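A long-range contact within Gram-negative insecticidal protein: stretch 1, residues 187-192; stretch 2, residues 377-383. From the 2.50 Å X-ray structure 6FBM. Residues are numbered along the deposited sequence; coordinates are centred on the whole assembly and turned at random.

Stretch 1 (187-192) SKTLKM
Stretch 2, residues 377-383: LFDLGVL

Stretch 1 enters extended at Ser187 (phi/psi -107/136), passes through Lys188 (-92/85) and tightens into a short 3-10 segment at Thr189 (-67/-28) and Leu190 (-63/-17), followed by Lys191 (-96/17) and Met192 (-131/33). The turn is closed by Lys191 N to Lys188 O at 3.1 Å and, more weakly, by Met192 N to Thr189 O at 2.9 Å. Stretch 2 has no helix, and its strand geometry appears only at Leu383 (-104/132). Its course is set by two residues with positive phi, Asp379 (57/49) and Gly381 (71/25), separated by Leu380 (-89/-5); Leu377 (-60/-49), Phe378 (-91/8) and Val382 (-72/-25) complete the path. The register is fixed by CA of Lys188 lying 5.9 Å from CA of Leu380 and CA of Leu190 lying 5.0 Å from CA of Gly381. The two pairings advance together, so the chain runs in broadly the same direction through both stretches here. Together the stretches bury 341 Å².

No direct backbone-to-backbone hydrogen bond crosses the contact; water 1 bridges the main chains instead, accepting from Leu190 N at 3.1 Å and donating to Leu380 O at 2.9 Å.

The polar side-chain contacts converge on Asp379. Lys188 points its CB toward stretch 2 and, with chi angles of -87°, 149°, 29° and 159°, delivers NZ to Asp379 O in a 3.0 Å hydrogen bond. The same NZ lies 3.6 Å from Asp379 OD2, a salt bridge. Lys191 leaves the backbone sideways, but chi angles of -54°, -164°, 76° and -155° bring its end nearer: NZ forms a salt bridge with Asp379, with weak hydrogen bonds to OD1 at 3.3 Å and OD2 at 3.4 Å. Asp379 (chi1 t, chi2 30°) is exposed and also starts sideways; its carboxylate provides negative charge for two lysines.

Gly381 suits the close approach of the chains. Its positive phi favours glycine, and an ideal CB would sit 2.8 Å from Lys191 CG, a clash, and 3.1 Å from Leu190 C. Without that atom, Lys191 CG rests 3.8 Å from Gly381 CA.

Leu190 (m, t) directs CB toward stretch 2, placing it 3.5 Å from Leu380 O and 3.4 Å from Gly381 O. Its CD1 packs 3.8 Å from CG1 of Val382 (chi1 m), an apolar contact made although Val382 points its CB away. Leu380 (m, t) is buried and also points away, yet its CD2 comes within 4.2 Å of Lys188 CG, so the aliphatic part of that lysine contributes packing while its amine serves Asp379.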

# COMPACT_ATOMS: atom_id res chain seq x y z
N SER A 187 15.43 14.27 -39.69
CA SER A 187 14.94 13.59 -40.88
C SER A 187 15.88 13.86 -42.06
O SER A 187 16.32 15.00 -42.27
CB SER A 187 13.54 14.07 -41.22
OG SER A 187 12.60 13.67 -40.25
N LYS A 188 16.17 12.80 -42.81
CA LYS A 188 16.86 12.87 -44.06
C LYS A 188 15.78 12.98 -45.14
O LYS A 188 15.35 11.96 -45.70
CB LYS A 188 17.71 11.60 -44.23
CG LYS A 188 19.09 11.76 -43.58
CD LYS A 188 19.80 10.55 -42.98
CE LYS A 188 19.48 9.22 -43.61
NZ LYS A 188 20.58 8.24 -43.31
N THR A 189 15.30 14.20 -45.41
CA THR A 189 14.12 14.35 -46.27
C THR A 189 14.35 13.94 -47.73
O THR A 189 13.44 13.51 -48.41
CB THR A 189 13.52 15.79 -46.28
OG1 THR A 189 14.50 16.74 -46.68
CG2 THR A 189 12.99 16.20 -44.95
N LEU A 190 15.59 14.07 -48.19
CA LEU A 190 15.97 13.70 -49.55
C LEU A 190 15.79 12.20 -49.82
O LEU A 190 15.76 11.79 -50.98
CB LEU A 190 17.40 14.14 -49.87
CG LEU A 190 17.80 15.58 -49.59
CD1 LEU A 190 19.25 15.80 -49.98
CD2 LEU A 190 16.84 16.59 -50.20
N LYS A 191 15.66 11.40 -48.77
CA LYS A 191 15.32 9.97 -48.91
C LYS A 191 13.83 9.66 -48.76
O LYS A 191 13.47 8.50 -48.62
CB LYS A 191 16.12 9.15 -47.89
CG LYS A 191 17.62 9.37 -47.96
CD LYS A 191 18.40 8.30 -47.23
CE LYS A 191 18.49 6.99 -47.98
NZ LYS A 191 18.71 5.90 -46.99
N MET A 192 12.96 10.66 -48.87
CA MET A 192 11.63 10.59 -48.24
C MET A 192 10.38 10.95 -49.07
O MET A 192 9.41 11.48 -48.51
CB MET A 192 11.69 11.48 -46.98
CG MET A 192 11.46 10.80 -45.66
SD MET A 192 11.22 12.05 -44.38
CE MET A 192 9.54 12.58 -44.73
N LEU A 377 28.45 9.84 -48.78
CA LEU A 377 29.18 9.27 -47.61
C LEU A 377 28.27 9.06 -46.39
O LEU A 377 28.26 7.97 -45.79
CB LEU A 377 30.33 10.18 -47.19
CG LEU A 377 31.24 9.68 -46.06
CD1 LEU A 377 31.62 8.19 -46.16
CD2 LEU A 377 32.51 10.54 -46.02
N PHE A 378 27.51 10.10 -46.06
CA PHE A 378 26.63 10.12 -44.89
C PHE A 378 25.21 9.63 -45.19
O PHE A 378 24.34 9.74 -44.34
CB PHE A 378 26.61 11.54 -44.33
CG PHE A 378 27.98 12.12 -44.15
CD1 PHE A 378 28.83 11.61 -43.19
CD2 PHE A 378 28.42 13.12 -44.96
CE1 PHE A 378 30.11 12.09 -43.04
CE2 PHE A 378 29.71 13.63 -44.84
CZ PHE A 378 30.55 13.13 -43.85
N ASP A 379 24.98 9.10 -46.40
CA ASP A 379 23.74 8.46 -46.79
C ASP A 379 22.59 9.43 -46.60
O ASP A 379 21.58 9.13 -45.95
CB ASP A 379 23.53 7.16 -45.98
CG ASP A 379 22.32 6.36 -46.41
OD1 ASP A 379 21.94 6.41 -47.60
OD2 ASP A 379 21.75 5.68 -45.53
N LEU A 380 22.77 10.64 -47.11
CA LEU A 380 21.79 11.71 -47.00
C LEU A 380 20.77 11.74 -48.11
O LEU A 380 19.87 12.55 -48.06
CB LEU A 380 22.52 13.05 -46.99
CG LEU A 380 23.57 13.25 -45.93
CD1 LEU A 380 24.29 14.55 -46.12
CD2 LEU A 380 22.92 13.19 -44.57
N GLY A 381 20.93 10.89 -49.13
CA GLY A 381 20.12 10.95 -50.35
C GLY A 381 20.42 12.13 -51.26
O GLY A 381 19.55 12.55 -52.03
N VAL A 382 21.63 12.68 -51.18
CA VAL A 382 22.06 13.75 -52.12
C VAL A 382 22.33 13.27 -53.54
O VAL A 382 22.28 14.06 -54.49
CB VAL A 382 23.29 14.53 -51.63
CG1 VAL A 382 22.98 15.30 -50.36
CG2 VAL A 382 24.47 13.62 -51.38
N LEU A 383 22.66 11.98 -53.67
CA LEU A 383 22.73 11.30 -54.94
C LEU A 383 21.51 10.44 -55.04
O LEU A 383 21.18 9.71 -54.10
CB LEU A 383 23.97 10.41 -55.01
CG LEU A 383 25.31 11.12 -54.84
CD1 LEU A 383 26.44 10.12 -54.91
CD2 LEU A 383 25.49 12.24 -55.86
O HOH W 1 18.24 14.37 -46.52